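Local coordinates for protein 3-phytase (Klebsiella pneumoniae, PDB 2WNH) that probably removes phosphate from phytate (inositol hexakisphosphate), starting at the 3-position, as a member of the histidine acid phosphatase family, at residues Asp254-Tyr257 / Thr258-Arg262; Ala295-Arg298 / Thr299-Phe303. The protein carries 3 engineered substitutions. All coordinates share one frame; numbering follows the deposited sequence.

Interaction 1: residues Asp254-Tyr257 / Thr258-Arg262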
loop_
_atom_site.group_PDB
_atom_site.type_symbol
_atom_site.label_atom_id
_atom_site.label_comp_id
_atom_site.label_asym_id
_atom_site.label_seq_id
_atom_site.Cartn_x
_atom_site.Cartn_y
_atom_site.Cartn_z
ATOM N N ASP B 254 -41.676 6.623 -18.663
ATOM C CA ASP B 254 -42.285 7.249 -17.498
ATOM C C ASP B 254 -43.817 7.365 -17.609
ATOM O O ASP B 254 -44.444 8.040 -16.807
ATOM C CB ASP B 254 -41.631 8.601 -17.217
ATOM C CG ASP B 254 -40.170 8.457 -16.791
ATOM O OD1 ASP B 254 -39.834 7.474 -16.078
ATOM O OD2 ASP B 254 -39.347 9.313 -17.164
ATOM N N VAL B 255 -44.385 6.731 -18.631
ATOM C CA VAL B 255 -45.845 6.592 -18.766
ATOM C C VAL B 255 -46.279 5.528 -17.745
ATOM O O VAL B 255 -45.798 4.400 -17.787
ATOM C CB VAL B 255 -46.234 6.159 -20.208
ATOM C CG1 VAL B 255 -47.728 5.817 -20.295
ATOM C CG2 VAL B 255 -45.889 7.279 -21.210
ATOM N N LEU B 256 -47.194 5.897 -16.850
ATOM C CA LEU B 256 -47.588 5.032 -15.732
ATOM C C LEU B 256 -47.962 3.617 -16.158
ATOM O O LEU B 256 -47.465 2.645 -15.597
ATOM C CB LEU B 256 -48.729 5.661 -14.934
ATOM C CG LEU B 256 -49.065 4.900 -13.648
ATOM C CD1 LEU B 256 -47.833 4.792 -12.725
ATOM C CD2 LEU B 256 -50.202 5.576 -12.920
ATOM N N TYR B 257 -48.848 3.489 -17.140
ATOM C CA TYR B 257 -49.216 2.158 -17.625
ATOM C C TYR B 257 -47.990 1.289 -17.927
ATOM O O TYR B 257 -47.894 0.112 -17.475
ATOM C CB TYR B 257 -50.141 2.225 -18.880
ATOM C CG TYR B 257 -50.319 0.846 -19.518
ATOM C CD1 TYR B 257 -51.172 -0.105 -18.949
ATOM C CD2 TYR B 257 -49.613 0.480 -20.657
ATOM C CE1 TYR B 257 -51.296 -1.369 -19.488
ATOM C CE2 TYR B 257 -49.728 -0.786 -21.198
ATOM C CZ TYR B 257 -50.597 -1.706 -20.614
ATOM O OH TYR B 257 -50.743 -2.978 -21.110
ATOM N N THR B 258 -47.072 1.853 -18.717
ATOM C CA THR B 258 -45.899 1.117 -19.187
ATOM C C THR B 258 -45.030 0.746 -17.984
ATOM O O THR B 258 -44.553 -0.390 -17.885
ATOM C CB THR B 258 -45.091 1.955 -20.180
ATOM O OG1 THR B 258 -45.897 2.226 -21.342
ATOM C CG2 THR B 258 -43.803 1.244 -20.612
ATOM N N ALA B 259 -44.848 1.708 -17.083
ATOM C CA ALA B 259 -44.009 1.481 -15.895
ATOM C C ALA B 259 -44.626 0.402 -14.999
ATOM O O ALA B 259 -43.916 -0.420 -14.417
ATOM C CB ALA B 259 -43.824 2.772 -15.128
ATOM N N GLN B 260 -45.950 0.394 -14.891
ATOM C CA GLN B 260 -46.632 -0.623 -14.089
ATOM C C GLN B 260 -46.448 -2.018 -14.680
ATOM O O GLN B 260 -46.130 -2.967 -13.967
ATOM C CB GLN B 260 -48.119 -0.272 -13.942
ATOM C CG GLN B 260 -48.373 0.851 -12.963
ATOM C CD GLN B 260 -49.837 1.213 -12.868
ATOM O OE1 GLN B 260 -50.523 1.339 -13.888
ATOM N NE2 GLN B 260 -50.316 1.428 -11.650
ATOM N N LYS B 261 -46.634 -2.150 -15.993
ATOM C CA LYS B 261 -46.478 -3.453 -16.637
ATOM C C LYS B 261 -45.043 -3.968 -16.614
ATOM O O LYS B 261 -44.795 -5.146 -16.358
ATOM C CB LYS B 261 -46.982 -3.436 -18.095
ATOM C CG LYS B 261 -48.507 -3.363 -18.204
ATOM C CD LYS B 261 -49.218 -4.531 -17.505
ATOM C CE LYS B 261 -48.728 -5.916 -17.972
ATOM N NZ LYS B 261 -49.389 -7.035 -17.224
ATOM N N ARG B 262 -44.098 -3.076 -16.895
ATOM C CA ARG B 262 -42.732 -3.507 -17.144
ATOM C C ARG B 262 -41.744 -3.277 -15.985
ATOM O O ARG B 262 -40.648 -3.821 -16.019
ATOM C CB ARG B 262 -42.208 -2.877 -18.442
ATOM C CG ARG B 262 -42.881 -3.419 -19.726
ATOM C CD ARG B 262 -42.082 -3.042 -20.958
ATOM N NE ARG B 262 -40.808 -3.754 -21.008
ATOM C CZ ARG B 262 -39.664 -3.242 -21.460
ATOM N NH1 ARG B 262 -39.609 -1.988 -21.898
ATOM N NH2 ARG B 262 -38.562 -3.985 -21.448
#

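Interaction 2: residues Ala295-Arg298 / Thr299-Phe303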
loop_
_atom_site.group_PDB
_atom_site.type_symbol
_atom_site.label_atom_id
_atom_site.label_comp_id
_atom_site.label_asym_id
_atom_site.label_seq_id
_atom_site.Cartn_x
_atom_site.Cartn_y
_atom_site.Cartn_z
ATOM N N ALA B 295 -35.898 4.261 -14.891
ATOM C CA ALA B 295 -37.023 5.167 -15.162
ATOM C C ALA B 295 -38.364 4.562 -14.745
ATOM O O ALA B 295 -39.188 5.243 -14.112
ATOM C CB ALA B 295 -37.043 5.572 -16.634
ATOM N N MET B 296 -38.593 3.305 -15.084
ATOM C CA MET B 296 -39.873 2.690 -14.704
ATOM C C MET B 296 -40.024 2.586 -13.194
ATOM O O MET B 296 -41.072 2.918 -12.629
ATOM C CB MET B 296 -40.042 1.353 -15.392
ATOM C CG MET B 296 -40.286 1.517 -16.884
ATOM S SD MET B 296 -40.461 -0.050 -17.744
ATOM C CE MET B 296 -38.941 -0.900 -17.380
ATOM N N VAL B 297 -38.960 2.139 -12.527
ATOM C CA VAL B 297 -38.969 2.066 -11.072
ATOM C C VAL B 297 -39.230 3.420 -10.392
ATOM O O VAL B 297 -40.086 3.508 -9.495
ATOM C CB VAL B 297 -37.687 1.398 -10.545
ATOM C CG1 VAL B 297 -37.660 1.465 -9.016
ATOM C CG2 VAL B 297 -37.645 -0.049 -11.027
ATOM N N ARG B 298 -38.519 4.479 -10.787
ATOM C CA ARG B 298 -38.729 5.778 -10.157
ATOM C C ARG B 298 -40.130 6.308 -10.454
ATOM O O ARG B 298 -40.712 6.991 -9.631
ATOM C CB ARG B 298 -37.638 6.813 -10.510
ATOM C CG ARG B 298 -37.468 7.131 -11.993
ATOM C CD ARG B 298 -38.249 8.376 -12.460
ATOM N NE ARG B 298 -38.065 8.552 -13.907
ATOM C CZ ARG B 298 -36.990 9.128 -14.451
ATOM N NH1 ARG B 298 -36.023 9.578 -13.661
ATOM N NH2 ARG B 298 -36.869 9.248 -15.783
ATOM N N THR B 299 -40.663 6.002 -11.637
ATOM C CA THR B 299 -42.062 6.380 -11.917
ATOM C C THR B 299 -43.043 5.731 -10.939
ATOM O O THR B 299 -43.915 6.412 -10.380
ATOM C CB THR B 299 -42.420 6.162 -13.409
ATOM O OG1 THR B 299 -41.744 7.170 -14.160
ATOM C CG2 THR B 299 -43.927 6.291 -13.655
ATOM N N LEU B 300 -42.884 4.428 -10.712
ATOM C CA LEU B 300 -43.735 3.711 -9.752
ATOM C C LEU B 300 -43.555 4.239 -8.335
ATOM O O LEU B 300 -44.512 4.315 -7.548
ATOM C CB LEU B 300 -43.496 2.193 -9.832
ATOM C CG LEU B 300 -43.864 1.518 -11.163
ATOM C CD1 LEU B 300 -43.504 0.067 -11.080
ATOM C CD2 LEU B 300 -45.338 1.708 -11.460
ATOM N N MET B 301 -42.329 4.648 -8.008
ATOM C CA MET B 301 -42.031 5.295 -6.710
ATOM C C MET B 301 -42.609 6.692 -6.588
ATOM O O MET B 301 -42.645 7.242 -5.487
ATOM C CB MET B 301 -40.516 5.354 -6.459
ATOM C CG MET B 301 -39.834 4.002 -6.321
ATOM S SD MET B 301 -38.031 4.176 -6.447
ATOM C CE MET B 301 -37.592 4.371 -4.734
ATOM N N ASN B 302 -43.025 7.277 -7.719
ATOM C CA ASN B 302 -43.400 8.702 -7.777
ATOM C C ASN B 302 -42.257 9.613 -7.300
ATOM O O ASN B 302 -42.458 10.579 -6.564
ATOM C CB ASN B 302 -44.697 8.953 -6.986
ATOM C CG ASN B 302 -45.534 10.098 -7.553
ATOM O OD1 ASN B 302 -46.491 10.527 -6.916
ATOM N ND2 ASN B 302 -45.206 10.574 -8.746
ATOM N N PHE B 303 -41.038 9.265 -7.709
ATOM C CA PHE B 303 -39.831 9.946 -7.251
ATOM C C PHE B 303 -39.218 10.646 -8.450
ATOM O O PHE B 303 -38.827 10.009 -9.431
ATOM C CB PHE B 303 -38.861 8.919 -6.602
ATOM C CG PHE B 303 -37.504 9.476 -6.161
ATOM C CD1 PHE B 303 -37.319 10.812 -5.776
ATOM C CD2 PHE B 303 -36.414 8.596 -6.076
ATOM C CE1 PHE B 303 -36.040 11.270 -5.379
ATOM C CE2 PHE B 303 -35.149 9.034 -5.664
ATOM C CZ PHE B 303 -34.962 10.369 -5.312
#

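Interaction 1: residues Asp254-Tyr257 / Thr258-Arg262
V255 and A259 open the first turn of helix 256-274, the carbonyl O of V255 at the N-cap position accepting the N-H of A259 at 2.9 Å. L256 O to Q260 N (2.8 Å) and Y257 O to K261 N (3.0 Å) continue the alpha-helical pattern. The side chains pair in the same i to i+4 spacing. Y257 has CG anti to its backbone N (chi1 170°), which lays the ring along the helix surface, and K261 CG sits over one ring face, 4.0 Å from the centroid, in a CH-pi contact. Bends at chi2 and chi3 then lead the lysine chain away from the ring, and NZ hydrogen-bonds to S396 OG and A138 O. The phenol OH is held by D142 N, and R145 adds a cation-pi contact to the ring. One residue earlier, L256 CG rests against the amide carbon CD of Q260 at 3.8 Å, while NE2 of that amide reaches R391 O. T258 turns OG1 to Q146, and V255 packs on A149 of helix 143-154. This is a helix N-terminus with i/i+4 side-chain pairing, its first turn set between helix 143-154 and the loop around R391 in the histidine acid phosphatase fold.

Interaction 2: residues Ala295-Arg298 / Thr299-Phe303
R298 and F303 close the C-terminal end of helix 291-301 in a Schellman motif: N302 leaves the helix with positive phi (57°), and F303 N reaches back to R298 O at 3.0 Å in an almost straight bond (178°). The companion bond of the motif runs from N302 N to T299 O at 2.9 Å. Upstream, T299, L300 and M301 donate their N-H groups to the carbonyls of A295, M296 and V297, regular helical bonds that lead into the cap. On the apolar side, M301 is modelled in two conformers, in one of which SD lies 3.8 Å from V297 CG1, and both residues pack on L321 of strand 320-328. The F303 ring extends beyond the turn, where W305 and W365 meet it edge-to-face. R298 takes a less common course. Its first torsion (chi1 59°) puts CG over the backbone, flanked by N and C, and a further bend at chi2 folds the chain back over the start of the next residue, with CD 3.5 Å from both T299 N and F303 O. The buried guanidinium is thereby brought beside T299, and its NH1 hydrogen-bonds to G313 O, while D254 is the salt-bridge partner of NH2 and also the partner of T299 OG1. That hydroxyl lies at the guanidinium edge, near its plane, with OG1 3.9 Å from R298 NE.

Following the chain, interaction 1 comes first, at the start of helix 256-274; that helix then runs on, strand 284-289 enters the mixed sheet, and interaction 2 forms at the end of helix 291-301. Each is local, closing no long loop, and the two lie in series without nesting or crossing. Their centres are nevertheless only about 9 Å apart. D254, just ahead of the first helix, joins them with a carboxylate shared between the two: OD2 is 2.8 Å from R298 NH2 and OD1 is 2.7 Å from T299 OG1. Further along, R262 CB packs on M296 SD. The beginning of one helix is thus tied to the last turns of another, which lies against strand 320-328.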